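Side-chain contacts in beta-lactamase (Francisella tularensis subsp. tularensis, PDB 3P09), which probably hydrolyses beta-lactams to substituted beta-amino acids, as a member of the class A beta-lactamase family: residues Phe146-Leu150 / Gly151-Thr155; Phe218-Pro221 / Lys222-Ile226; Lys279-Ala282 / Asn283-Asn287; Asn174-Thr177 / Pro178-Thr182; Tyr186-Phe190 / Gly191-Asp195. All blocks are in the same frame, centred on the assembly; numbering follows the deposited sequence.

Contact 1: residues Phe146-Leu150 / Gly151-Thr155; sequences FIKKL and GDNDT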
loop_
_atom_site.group_PDB
_atom_site.type_symbol
_atom_site.label_atom_id
_atom_site.label_comp_id
_atom_site.label_asym_id
_atom_site.label_seq_id
_atom_site.Cartn_x
_atom_site.Cartn_y
_atom_site.Cartn_z
ATOM N N PHE A 146 14.182 7.111 3.404
ATOM C CA PHE A 146 13.144 6.965 4.418
ATOM C C PHE A 146 12.734 5.503 4.614
ATOM O O PHE A 146 12.586 5.031 5.741
ATOM C CB PHE A 146 11.921 7.826 4.096
ATOM C CG PHE A 146 10.810 7.664 5.089
ATOM C CD1 PHE A 146 10.900 8.252 6.346
ATOM C CD2 PHE A 146 9.684 6.932 4.777
ATOM C CE1 PHE A 146 9.891 8.100 7.274
ATOM C CE2 PHE A 146 8.665 6.783 5.701
ATOM C CZ PHE A 146 8.772 7.365 6.954
ATOM N N ILE A 147 12.560 4.784 3.513
ATOM C CA ILE A 147 12.230 3.368 3.584
ATOM C C ILE A 147 13.273 2.601 4.425
ATOM O O ILE A 147 12.924 1.771 5.277
ATOM C CB ILE A 147 12.088 2.789 2.164
ATOM C CG1 ILE A 147 10.876 3.424 1.481
ATOM C CG2 ILE A 147 11.924 1.284 2.186
ATOM C CD1 ILE A 147 10.713 3.016 0.038
ATOM N N LYS A 148 14.549 2.896 4.212
ATOM C CA LYS A 148 15.595 2.279 5.029
ATOM C C LYS A 148 15.472 2.669 6.510
ATOM O O LYS A 148 15.683 1.843 7.392
ATOM C CB LYS A 148 16.989 2.622 4.482
ATOM C CG LYS A 148 17.382 1.758 3.286
ATOM C CD LYS A 148 18.257 2.508 2.289
ATOM C CE LYS A 148 18.295 1.767 0.952
ATOM N NZ LYS A 148 18.728 2.624 -0.189
ATOM N N LYS A 149 15.118 3.922 6.777
ATOM C CA LYS A 149 14.921 4.387 8.154
ATOM C C LYS A 149 13.823 3.592 8.869
ATOM O O LYS A 149 13.885 3.394 10.089
ATOM C CB LYS A 149 14.585 5.881 8.167
ATOM C CG LYS A 149 14.498 6.511 9.553
ATOM C CD LYS A 149 14.107 7.988 9.442
ATOM C CE LYS A 149 13.923 8.631 10.818
ATOM N NZ LYS A 149 13.599 10.090 10.725
ATOM N N LEU A 150 12.818 3.156 8.102
ATOM C CA LEU A 150 11.741 2.313 8.619
ATOM C C LEU A 150 12.213 0.929 9.032
ATOM O O LEU A 150 11.491 0.210 9.726
ATOM C CB LEU A 150 10.631 2.141 7.578
ATOM C CG LEU A 150 9.555 3.215 7.463
ATOM C CD1 LEU A 150 8.550 2.815 6.394
ATOM C CD2 LEU A 150 8.854 3.430 8.798
ATOM N N GLY A 151 13.415 0.545 8.599
ATOM C CA GLY A 151 13.913 -0.793 8.864
ATOM C C GLY A 151 13.653 -1.752 7.710
ATOM O O GLY A 151 13.861 -2.961 7.837
ATOM N N ASP A 152 13.213 -1.204 6.580
ATOM C CA ASP A 152 12.858 -2.004 5.409
ATOM C C ASP A 152 14.027 -2.109 4.435
ATOM O O ASP A 152 14.336 -1.152 3.724
ATOM C CB ASP A 152 11.655 -1.377 4.694
ATOM C CG ASP A 152 11.164 -2.221 3.526
ATOM O OD1 ASP A 152 11.926 -3.100 3.064
ATOM O OD2 ASP A 152 10.016 -2.009 3.068
ATOM N N ASN A 153 14.663 -3.273 4.391
ATOM C CA ASN A 153 15.755 -3.508 3.446
ATOM C C ASN A 153 15.366 -4.446 2.305
ATOM O O ASN A 153 16.234 -4.951 1.590
ATOM C CB ASN A 153 16.982 -4.078 4.163
ATOM C CG ASN A 153 17.446 -3.202 5.301
ATOM O OD1 ASN A 153 17.454 -3.626 6.458
ATOM N ND2 ASN A 153 17.822 -1.962 4.986
ATOM N N ASP A 154 14.069 -4.690 2.139
ATOM C CA ASP A 154 13.601 -5.599 1.090
ATOM C C ASP A 154 12.944 -4.846 -0.069
ATOM O O ASP A 154 13.002 -5.277 -1.213
ATOM C CB ASP A 154 12.617 -6.634 1.655
ATOM C CG ASP A 154 13.292 -7.660 2.556
ATOM O OD1 ASP A 154 14.490 -7.937 2.351
ATOM O OD2 ASP A 154 12.617 -8.201 3.459
ATOM N N THR A 155 12.324 -3.720 0.240
ATOM C CA THR A 155 11.589 -2.939 -0.754
ATOM C C THR A 155 12.545 -2.123 -1.625
ATOM O O THR A 155 13.327 -1.327 -1.114
ATOM C CB THR A 155 10.591 -2.007 -0.042
ATOM O OG1 THR A 155 9.623 -2.811 0.635
ATOM C CG2 THR A 155 9.878 -1.091 -1.025
HETATM O O HOH W 1 17.282 -0.427 7.161
#
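Ile147 and Asp152 lie side by side where helix 140-149 runs out, methyl CG2 of Ile147 resting 3.7 Å from CB of Asp152 while both side chains point the same way. The backbone behind them is a worked case of the Schellman motif. Gly151 takes a positive phi (95°), a conformation that suits glycine, and its N donates to Lys148 O at 2.9 Å; Asp152 N then reaches back to Ile147 O at 3.3 Å. This turn delivers Asp152 to the buried side, where the packing is close. With CG anti to the backbone N (chi1 -176°), its carboxylate faces the loop that follows. OD1 of Asp152 takes Asp154 N at 2.8 Å and Thr155 N at 2.9 Å, an Asx turn extended to an Asx motif, while Thr155 OG1 donates to Asp152 OD2 at 2.6 Å from the syn side. CB of Thr155 comes loosely up to the same Ile147 methyl.

The outer side is slack by comparison. Lys148 and Asn153 cross at about a right angle, CG of Lys148 only brushing ND2 of Asn153 at 4.1 Å, and water 1 bridges Asn153 ND2, from which it accepts at 2.7 Å, to the backbone O of Lys148. Lys149 turns elsewhere, to a salt bridge with Asp76.

Three donors thus fix the rotation of the Asp152 carboxylate and probably spread its charge over the loop. That may matter, because Asp184 OD2 lies close to Asp152 OD2; two like groups so near might share a proton, or the pKa of one might be raised.

Contact 2: residues Phe218-Pro221 / Lys222-Ile226; sequences FSMP and KDWII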
loop_
_atom_site.group_PDB
_atom_site.type_symbol
_atom_site.label_atom_id
_atom_site.label_comp_id
_atom_site.label_asym_id
_atom_site.label_seq_id
_atom_site.Cartn_x
_atom_site.Cartn_y
_atom_site.Cartn_z
ATOM N N PHE A 218 -13.704 -6.513 1.614
ATOM C CA PHE A 218 -14.813 -7.326 1.135
ATOM C C PHE A 218 -15.101 -8.519 2.058
ATOM O O PHE A 218 -16.217 -9.037 2.091
ATOM C CB PHE A 218 -14.463 -7.823 -0.270
ATOM C CG PHE A 218 -15.555 -8.604 -0.947
ATOM C CD1 PHE A 218 -15.649 -9.977 -0.784
ATOM C CD2 PHE A 218 -16.462 -7.970 -1.781
ATOM C CE1 PHE A 218 -16.649 -10.702 -1.424
ATOM C CE2 PHE A 218 -17.461 -8.690 -2.420
ATOM C CZ PHE A 218 -17.548 -10.055 -2.240
ATOM N N SER A 219 -14.091 -8.951 2.810
ATOM C CA SER A 219 -14.206 -10.175 3.582
ATOM C C SER A 219 -14.134 -9.967 5.089
ATOM O O SER A 219 -14.252 -10.929 5.847
ATOM C CB SER A 219 -13.129 -11.175 3.152
ATOM O OG SER A 219 -13.287 -11.520 1.784
HETATM N N MSE A 220 -13.918 -8.728 5.515
HETATM C CA MSE A 220 -13.857 -8.397 6.934
HETATM C C MSE A 220 -15.278 -8.401 7.505
HETATM O O MSE A 220 -16.231 -7.998 6.832
HETATM C CB MSE A 220 -13.197 -7.014 7.151
HETATM C CG MSE A 220 -11.630 -6.944 7.050
HETATM SE SE MSE A 220 -10.780 -8.461 7.855
HETATM C CE MSE A 220 -10.513 -9.539 6.247
ATOM N N PRO A 221 -15.434 -8.862 8.754
ATOM C CA PRO A 221 -16.732 -8.649 9.403
ATOM C C PRO A 221 -17.074 -7.168 9.373
ATOM O O PRO A 221 -16.187 -6.322 9.497
ATOM C CB PRO A 221 -16.488 -9.114 10.836
ATOM C CG PRO A 221 -15.363 -10.087 10.724
ATOM C CD PRO A 221 -14.475 -9.532 9.644
ATOM N N LYS A 222 -18.349 -6.850 9.210
ATOM C CA LYS A 222 -18.760 -5.471 8.948
ATOM C C LYS A 222 -18.544 -4.500 10.118
ATOM O O LYS A 222 -18.505 -3.285 9.920
ATOM C CB LYS A 222 -20.203 -5.448 8.437
ATOM C CG LYS A 222 -20.377 -6.316 7.191
ATOM C CD LYS A 222 -21.828 -6.473 6.774
ATOM C CE LYS A 222 -21.949 -7.436 5.601
ATOM N NZ LYS A 222 -23.326 -7.466 5.032
ATOM N N ASP A 223 -18.377 -5.035 11.324
ATOM C CA ASP A 223 -18.070 -4.210 12.493
ATOM C C ASP A 223 -16.563 -4.060 12.760
ATOM O O ASP A 223 -16.158 -3.450 13.754
ATOM C CB ASP A 223 -18.780 -4.747 13.737
ATOM C CG ASP A 223 -18.608 -6.244 13.904
ATOM O OD1 ASP A 223 -18.692 -6.972 12.892
ATOM O OD2 ASP A 223 -18.393 -6.694 15.049
ATOM N N TRP A 224 -15.737 -4.627 11.884
ATOM C CA TRP A 224 -14.301 -4.386 11.940
ATOM C C TRP A 224 -13.945 -3.146 11.118
ATOM O O TRP A 224 -14.420 -2.987 9.999
ATOM C CB TRP A 224 -13.519 -5.609 11.433
ATOM C CG TRP A 224 -13.628 -6.805 12.356
ATOM C CD1 TRP A 224 -14.553 -6.999 13.352
ATOM C CD2 TRP A 224 -12.774 -7.955 12.375
ATOM N NE1 TRP A 224 -14.328 -8.207 13.985
ATOM C CE2 TRP A 224 -13.241 -8.809 13.403
ATOM C CE3 TRP A 224 -11.661 -8.346 11.628
ATOM C CZ2 TRP A 224 -12.630 -10.030 13.692
ATOM C CZ3 TRP A 224 -11.059 -9.559 11.914
ATOM C CH2 TRP A 224 -11.547 -10.388 12.940
ATOM N N ILE A 225 -13.116 -2.268 11.680
ATOM C CA ILE A 225 -12.708 -1.057 10.975
ATOM C C ILE A 225 -11.436 -1.318 10.185
ATOM O O ILE A 225 -10.542 -2.010 10.661
ATOM C CB ILE A 225 -12.472 0.094 11.951
ATOM C CG1 ILE A 225 -13.735 0.359 12.772
ATOM C CG2 ILE A 225 -12.071 1.356 11.202
ATOM C CD1 ILE A 225 -13.518 1.331 13.899
ATOM N N ILE A 226 -11.348 -0.770 8.975
ATOM C CA ILE A 226 -10.170 -0.994 8.144
ATOM C C ILE A 226 -9.721 0.277 7.424
ATOM O O ILE A 226 -10.537 1.148 7.107
ATOM C CB ILE A 226 -10.408 -2.146 7.127
ATOM C CG1 ILE A 226 -9.276 -2.221 6.106
ATOM C CG2 ILE A 226 -11.729 -1.975 6.405
ATOM C CD1 ILE A 226 -9.414 -3.393 5.154
#
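From Pro221 to Trp224 the chain makes a type I beta turn, closed by Trp224 N donating to Pro221 O at 3.0 Å. Folding the backbone in this way lays the two end side chains against each other, a compact example of a proline-tryptophan CH-pi contact. CG of Pro221 stands over the face of the five-membered ring of Trp224, 3.7 Å from its centroid and only 13° off the normal. CD of the proline covers the ring junction, 3.6 Å from Trp224 CD2, and CB extends the overlap along the pyrrole side, 3.8 Å from Trp224 CD1.

Met220, here selenomethionine, comes at the indole from a different direction. The bends at chi2 and chi3 bring its SE to 3.9 Å from CE3 of Trp224, the two side chains crossing at about a right angle. This is a Met-aromatic contact of oblique type, with SE 67° off the normal of the six-membered ring. Asp223 adds a lighter touch at the turn itself, its OD1 lying 3.7 Å from CB of Pro221.

The turn leads directly into strand 225-232, an outermost strand of the five-stranded antiparallel sheet, where Ile225 pairs through its backbone with Trp246. Met220 and Trp224 both rest on Ile245 of strand 239-246, and the indole also touches Thr286 of helix 271-289, so the turn joins sheet edge to C-terminal helix.

Contact 3: residues Lys279-Ala282 / Asn283-Asn287; sequences KLIA and NDLTN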
loop_
_atom_site.group_PDB
_atom_site.type_symbol
_atom_site.label_atom_id
_atom_site.label_comp_id
_atom_site.label_asym_id
_atom_site.label_seq_id
_atom_site.Cartn_x
_atom_site.Cartn_y
_atom_site.Cartn_z
ATOM N N LYS A 279 -10.710 -13.865 3.652
ATOM C CA LYS A 279 -11.791 -14.531 4.377
ATOM C C LYS A 279 -11.223 -15.636 5.266
ATOM O O LYS A 279 -11.669 -15.836 6.403
ATOM C CB LYS A 279 -12.820 -15.101 3.400
ATOM C CG LYS A 279 -13.992 -15.811 4.070
ATOM C CD LYS A 279 -14.616 -14.923 5.142
ATOM C CE LYS A 279 -16.094 -15.227 5.326
ATOM N NZ LYS A 279 -16.874 -14.806 4.126
ATOM N N LEU A 280 -10.238 -16.356 4.736
ATOM C CA LEU A 280 -9.558 -17.384 5.505
ATOM C C LEU A 280 -8.962 -16.739 6.736
ATOM O O LEU A 280 -9.043 -17.265 7.839
ATOM C CB LEU A 280 -8.452 -18.031 4.675
ATOM C CG LEU A 280 -8.944 -18.946 3.553
ATOM C CD1 LEU A 280 -7.814 -19.328 2.611
ATOM C CD2 LEU A 280 -9.595 -20.191 4.151
ATOM N N ILE A 281 -8.365 -15.579 6.538
ATOM C CA ILE A 281 -7.673 -14.913 7.624
ATOM C C ILE A 281 -8.666 -14.404 8.664
ATOM O O ILE A 281 -8.464 -14.569 9.872
ATOM C CB ILE A 281 -6.791 -13.792 7.085
ATOM C CG1 ILE A 281 -5.628 -14.423 6.300
ATOM C CG2 ILE A 281 -6.266 -12.944 8.225
ATOM C CD1 ILE A 281 -4.968 -13.508 5.304
ATOM N N ALA A 282 -9.749 -13.800 8.185
ATOM C CA ALA A 282 -10.782 -13.288 9.076
ATOM C C ALA A 282 -11.337 -14.416 9.942
ATOM O O ALA A 282 -11.568 -14.232 11.135
ATOM C CB ALA A 282 -11.909 -12.613 8.274
ATOM N N ASN A 283 -11.562 -15.576 9.332
ATOM C CA ASN A 283 -12.073 -16.729 10.064
ATOM C C ASN A 283 -11.100 -17.181 11.150
ATOM O O ASN A 283 -11.508 -17.529 12.262
ATOM C CB ASN A 283 -12.352 -17.893 9.117
ATOM C CG ASN A 283 -13.567 -17.654 8.239
ATOM O OD1 ASN A 283 -14.376 -16.763 8.504
ATOM N ND2 ASN A 283 -13.705 -18.463 7.196
ATOM N N ASP A 284 -9.812 -17.173 10.818
ATOM C CA ASP A 284 -8.782 -17.610 11.750
ATOM C C ASP A 284 -8.644 -16.633 12.912
ATOM O O ASP A 284 -8.574 -17.039 14.068
ATOM C CB ASP A 284 -7.444 -17.786 11.036
ATOM C CG ASP A 284 -6.475 -18.648 11.825
ATOM O OD1 ASP A 284 -6.889 -19.735 12.293
ATOM O OD2 ASP A 284 -5.308 -18.238 11.984
ATOM N N LEU A 285 -8.622 -15.341 12.599
ATOM C CA LEU A 285 -8.548 -14.321 13.634
ATOM C C LEU A 285 -9.720 -14.428 14.593
ATOM O O LEU A 285 -9.544 -14.372 15.814
ATOM C CB LEU A 285 -8.493 -12.927 13.011
ATOM C CG LEU A 285 -7.162 -12.643 12.310
ATOM C CD1 LEU A 285 -7.158 -11.248 11.716
ATOM C CD2 LEU A 285 -5.986 -12.836 13.280
ATOM N N THR A 286 -10.915 -14.591 14.036
ATOM C CA THR A 286 -12.128 -14.704 14.832
ATOM C C THR A 286 -12.039 -15.912 15.754
ATOM O O THR A 286 -12.428 -15.854 16.916
ATOM C CB THR A 286 -13.355 -14.840 13.938
ATOM O OG1 THR A 286 -13.556 -13.601 13.236
ATOM C CG2 THR A 286 -14.580 -15.176 14.779
ATOM N N ASN A 287 -11.518 -17.009 15.223
ATOM C CA ASN A 287 -11.270 -18.195 16.029
ATOM C C ASN A 287 -10.273 -17.883 17.146
ATOM O O ASN A 287 -10.459 -18.294 18.289
ATOM C CB ASN A 287 -10.739 -19.322 15.151
ATOM C CG ASN A 287 -10.719 -20.651 15.873
ATOM O OD1 ASN A 287 -11.579 -20.923 16.710
ATOM N ND2 ASN A 287 -9.727 -21.476 15.570
#
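Leu285 packs against Ile281 one turn earlier in the alpha-helix 271-289, the C-terminal helix of the beta-lactamase fold, and illustrates i to i+4 packing along a helix flank. Its backbone N donates to Ile281 O at 2.8 Å. Outward from there, CB passes 3.5 Å from Ile281 O, CG keeps to the same oxygen at 3.4 Å, and the tip atom CD1 reaches methyl CG2 of Ile281 at 4.0 Å. The two side chains thus run side by side, pointing the same way; Ile281 meets Leu255 and Ile257 of strand 253-260, and Leu285 meets Ile253.

Lys279 and Asn283 form a polar flank. The aliphatic part of Lys279 slants across the amide of Asn283, its CD 3.8 Å from OD1 of Asn283, while the backbone N of Asn283 bonds to Lys279 O.

Thr286 supplies the polar counterpart of Leu285. Its OG1 is turned beside its own backbone N (chi1 -68°), which brings the hydroxyl to the same carbonyl that the backbone N already uses. Ala282 O therefore accepts twice, from Thr286 N at 3.0 Å and from Thr286 OG1 at 3.0 Å, the two arriving from opposite faces of its plane.

Contact 4: residues Asn174-Thr177 / Pro178-Thr182; sequences NKTT and PKAIT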
loop_
_atom_site.group_PDB
_atom_site.type_symbol
_atom_site.label_atom_id
_atom_site.label_comp_id
_atom_site.label_asym_id
_atom_site.label_seq_id
_atom_site.Cartn_x
_atom_site.Cartn_y
_atom_site.Cartn_z
ATOM N N ASN A 174 11.538 -2.711 -7.976
ATOM C CA ASN A 174 10.128 -2.323 -7.852
ATOM C C ASN A 174 9.271 -3.426 -7.249
ATOM O O ASN A 174 8.111 -3.576 -7.599
ATOM C CB ASN A 174 9.577 -1.838 -9.200
ATOM C CG ASN A 174 10.324 -0.611 -9.719
ATOM O OD1 ASN A 174 10.908 0.141 -8.939
ATOM N ND2 ASN A 174 10.300 -0.399 -11.032
ATOM N N LYS A 175 9.869 -4.196 -6.338
ATOM C CA LYS A 175 9.144 -5.238 -5.615
ATOM C C LYS A 175 9.308 -5.089 -4.103
ATOM O O LYS A 175 10.187 -4.366 -3.630
ATOM C CB LYS A 175 9.626 -6.621 -6.044
ATOM C CG LYS A 175 9.284 -6.946 -7.492
ATOM C CD LYS A 175 9.515 -8.397 -7.819
ATOM C CE LYS A 175 9.272 -8.666 -9.312
ATOM N NZ LYS A 175 9.792 -10.011 -9.742
ATOM N N THR A 176 8.444 -5.762 -3.356
ATOM C CA THR A 176 8.576 -5.801 -1.899
ATOM C C THR A 176 8.177 -7.209 -1.454
ATOM O O THR A 176 7.797 -8.028 -2.293
ATOM C CB THR A 176 7.669 -4.725 -1.246
ATOM O OG1 THR A 176 7.854 -4.726 0.179
ATOM C CG2 THR A 176 6.202 -4.994 -1.567
ATOM N N THR A 177 8.248 -7.495 -0.151
ATOM C CA THR A 177 7.781 -8.781 0.378
ATOM C C THR A 177 6.576 -8.533 1.282
ATOM O O THR A 177 6.420 -7.431 1.821
ATOM C CB THR A 177 8.862 -9.480 1.257
ATOM O OG1 THR A 177 9.189 -8.631 2.370
ATOM C CG2 THR A 177 10.136 -9.793 0.443
ATOM N N PRO A 178 5.719 -9.553 1.458
ATOM C CA PRO A 178 4.596 -9.356 2.382
ATOM C C PRO A 178 5.076 -8.937 3.778
ATOM O O PRO A 178 4.481 -8.074 4.407
ATOM C CB PRO A 178 3.924 -10.730 2.414
ATOM C CG PRO A 178 4.244 -11.348 1.053
ATOM C CD PRO A 178 5.663 -10.862 0.773
ATOM N N LYS A 179 6.169 -9.519 4.247
ATOM C CA LYS A 179 6.659 -9.197 5.583
ATOM C C LYS A 179 7.086 -7.733 5.674
ATOM O O LYS A 179 6.675 -7.006 6.578
ATOM C CB LYS A 179 7.822 -10.140 5.955
ATOM C CG LYS A 179 8.308 -10.031 7.389
ATOM C CD LYS A 179 9.416 -11.049 7.658
ATOM C CE LYS A 179 9.957 -10.907 9.077
ATOM N NZ LYS A 179 11.055 -11.871 9.380
ATOM N N ALA A 180 7.895 -7.288 4.715
ATOM C CA ALA A 180 8.460 -5.952 4.779
ATOM C C ALA A 180 7.377 -4.884 4.694
ATOM O O ALA A 180 7.368 -3.923 5.475
ATOM C CB ALA A 180 9.518 -5.747 3.672
ATOM N N ILE A 181 6.471 -5.048 3.740
ATOM C CA ILE A 181 5.478 -4.017 3.476
ATOM C C ILE A 181 4.455 -3.952 4.605
ATOM O O ILE A 181 3.937 -2.889 4.903
ATOM C CB ILE A 181 4.770 -4.222 2.129
ATOM C CG1 ILE A 181 4.123 -2.909 1.679
ATOM C CG2 ILE A 181 3.745 -5.366 2.216
ATOM C CD1 ILE A 181 5.159 -1.831 1.375
ATOM N N THR A 182 4.208 -5.084 5.264
ATOM C CA THR A 182 3.235 -5.146 6.354
ATOM C C THR A 182 3.829 -4.584 7.647
ATOM O O THR A 182 3.165 -3.850 8.368
ATOM C CB THR A 182 2.716 -6.602 6.576
ATOM O OG1 THR A 182 2.065 -7.055 5.389
ATOM C CG2 THR A 182 1.706 -6.677 7.721
#
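Thr177 OG1 overhangs the first turn of helix 178-190, 3.2 Å from methyl CB of Ala180 and close enough to the backbone below to cap it. Ala180 N donates to this hydroxyl oxygen at 3.0 Å (158° at the hydrogen), making Thr177 a textbook N-cap. The torsion explains the reach: OG1 is held between the backbone N and the carbonyl carbon (chi1 60°), facing the helix end. The carbonyl of Thr177 starts the regular ladder, taking Ile181 N at 3.1 Å, and CG2 of Ile181 sits 3.4 Å from Thr177 O. Pro178 follows the cap, a place where a proline ring costs no helix bond. Its own carbonyl is gripped from opposite faces by Thr182 N and by Thr182 OG1, the latter at 2.8 Å.

Thr176 crosses Ile181 at about a right angle, its OG1 3.7 Å from CB of Ile181, though the stronger partner of that hydroxyl is Thr155.

Strand 175-176 pairs with strand 60-61 and hands the chain to a helix that meets two layers: Pro178 and Thr182 touch Tyr42 of strand 38-44, while Ile181 touches Phe68 and Leu69 of helix 66-80 and lies near, without touching, what is probably the SxxK motif of the family.

Contact 5: residues Tyr186-Phe190 / Gly191-Asp195; sequences YKLAF and GNILD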
loop_
_atom_site.group_PDB
_atom_site.type_symbol
_atom_site.label_atom_id
_atom_site.label_comp_id
_atom_site.label_asym_id
_atom_site.label_seq_id
_atom_site.Cartn_x
_atom_site.Cartn_y
_atom_site.Cartn_z
ATOM N N TYR A 186 2.392 -1.069 9.626
ATOM C CA TYR A 186 2.162 -1.139 11.075
ATOM C C TYR A 186 3.038 -0.121 11.788
ATOM O O TYR A 186 2.591 0.587 12.693
ATOM C CB TYR A 186 2.499 -2.535 11.607
ATOM C CG TYR A 186 2.122 -2.719 13.061
ATOM C CD1 TYR A 186 3.024 -2.431 14.080
ATOM C CD2 TYR A 186 0.851 -3.159 13.414
ATOM C CE1 TYR A 186 2.670 -2.595 15.422
ATOM C CE2 TYR A 186 0.487 -3.315 14.742
ATOM C CZ TYR A 186 1.400 -3.035 15.741
ATOM O OH TYR A 186 1.030 -3.201 17.054
ATOM N N LYS A 187 4.304 -0.055 11.381
ATOM C CA LYS A 187 5.240 0.850 12.035
ATOM C C LYS A 187 4.794 2.294 11.836
ATOM O O LYS A 187 4.833 3.112 12.771
ATOM C CB LYS A 187 6.655 0.628 11.510
ATOM C CG LYS A 187 7.717 1.473 12.193
ATOM C CD LYS A 187 9.092 0.839 11.997
ATOM C CE LYS A 187 10.188 1.660 12.660
ATOM N NZ LYS A 187 9.951 1.845 14.121
ATOM N N LEU A 188 4.333 2.607 10.630
ATOM C CA LEU A 188 3.887 3.976 10.350
ATOM C C LEU A 188 2.644 4.367 11.163
ATOM O O LEU A 188 2.527 5.494 11.657
ATOM C CB LEU A 188 3.638 4.162 8.853
ATOM C CG LEU A 188 4.904 4.315 7.990
ATOM C CD1 LEU A 188 4.559 4.203 6.529
ATOM C CD2 LEU A 188 5.623 5.645 8.277
ATOM N N ALA A 189 1.713 3.440 11.311
ATOM C CA ALA A 189 0.447 3.759 11.963
ATOM C C ALA A 189 0.541 3.670 13.490
ATOM O O ALA A 189 -0.143 4.409 14.211
ATOM C CB ALA A 189 -0.655 2.834 11.427
ATOM N N PHE A 190 1.391 2.772 13.984
ATOM C CA PHE A 190 1.415 2.470 15.418
ATOM C C PHE A 190 2.786 2.555 16.077
ATOM O O PHE A 190 2.888 2.505 17.306
ATOM C CB PHE A 190 0.832 1.079 15.656
ATOM C CG PHE A 190 -0.531 0.901 15.069
ATOM C CD1 PHE A 190 -1.602 1.645 15.543
ATOM C CD2 PHE A 190 -0.743 0.006 14.049
ATOM C CE1 PHE A 190 -2.856 1.498 14.998
ATOM C CE2 PHE A 190 -2.001 -0.152 13.498
ATOM C CZ PHE A 190 -3.062 0.605 13.979
ATOM N N GLY A 191 3.832 2.700 15.267
ATOM C CA GLY A 191 5.196 2.623 15.766
ATOM C C GLY A 191 5.794 3.923 16.271
ATOM O O GLY A 191 5.087 4.867 16.622
ATOM N N ASN A 192 7.120 3.977 16.299
ATOM C CA ASN A 192 7.790 5.117 16.910
ATOM C C ASN A 192 8.540 6.042 15.955
ATOM O O ASN A 192 9.445 6.760 16.379
ATOM C CB ASN A 192 8.715 4.660 18.054
ATOM C CG ASN A 192 9.753 3.643 17.604
ATOM O OD1 ASN A 192 10.058 3.527 16.416
ATOM N ND2 ASN A 192 10.301 2.900 18.561
ATOM N N ILE A 193 8.176 6.049 14.678
ATOM C CA ILE A 193 8.813 7.004 13.777
ATOM C C ILE A 193 8.008 8.286 13.596
ATOM O O ILE A 193 8.578 9.376 13.610
ATOM C CB ILE A 193 9.161 6.399 12.415
ATOM C CG1 ILE A 193 7.936 5.754 11.810
ATOM C CG2 ILE A 193 10.294 5.384 12.546
ATOM C CD1 ILE A 193 7.653 6.295 10.461
ATOM N N LEU A 194 6.695 8.153 13.400
ATOM C CA LEU A 194 5.807 9.306 13.381
ATOM C C LEU A 194 5.285 9.544 14.796
ATOM O O LEU A 194 5.114 8.596 15.554
ATOM C CB LEU A 194 4.620 9.057 12.438
ATOM C CG LEU A 194 4.974 8.865 10.969
ATOM C CD1 LEU A 194 3.700 8.741 10.127
ATOM C CD2 LEU A 194 5.841 10.013 10.502
ATOM N N ASP A 195 5.011 10.797 15.156
ATOM C CA ASP A 195 4.478 11.063 16.492
ATOM C C ASP A 195 2.971 10.890 16.484
ATOM O O ASP A 195 2.393 10.607 15.441
ATOM C CB ASP A 195 4.868 12.452 16.992
ATOM C CG ASP A 195 4.358 13.564 16.101
ATOM O OD1 ASP A 195 3.434 13.322 15.294
ATOM O OD2 ASP A 195 4.880 14.694 16.220
HETATM O O HOH W 2 5.029 5.747 13.606
HETATM O O HOH W 3 8.082 0.787 16.099
#
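Lys187 stretches out through chi3 and then bends at its last torsion (chi4 58°), while Asn192 holds CG between its backbone N and carbonyl carbon (chi1 57°); together these turns bring Lys187 NZ to Asn192 OD1 at 2.8 Å. The bond is weak and Asn192 poorly ordered, so it is a loose tie at the surface. Water 3 reinforces it, accepting from Lys187 NZ at 2.9 Å and weakly from Asn192 N. Closer in, the lysine becomes apolar: its CE lies 3.7 Å from methyl CG2 of Ile193, the two chains crossing at about a right angle.

Beneath this, the helix end is closed by backbone and water. Gly191, the first residue to leave helical angles, donates from N to Lys187 O at 2.7 Å. Water 2 lies 2.8 Å from Lys187 O, to which it probably donates, and accepts from Leu194 N at 2.9 Å, bridging the returning loop to the last turn. On the buried side, Leu188 crosses Leu194 at a slant, CD2 of the first 4.1 Å from CD1 of the second.

The turn links helix 178-190 to helix 196-208, which Asp195 caps. Leu188 packs on Phe202 of that second helix and on Phe68, Leu194 fits against Leu75 and Met79 of helix 66-80, and Phe190 touches Ile244 and Trp246 of strand 239-246.

In the fold
Contacts 4 and 5 treat the start and end of one helix, 178-190, their centres about 17 Å apart: a hydroxyl cap in buried surroundings at one end, a water-assisted exit at the other. Contact 1, a glycine-based helix end, touches both, through a probable hydrogen bond between Thr155 OG1 and Thr176 OG1 and through Leu150 packed on Ile193. Contacts 2 and 3 form a separate pair, with Trp224 and Met220 against Thr286 and Ala282; contact 2 lies across the chain's centre from contact 1. Chemistry follows place: contact 4 is the most buried, contact 2 is an aromatic surface contact, and contacts 1, 3 and 5 have mixed faces.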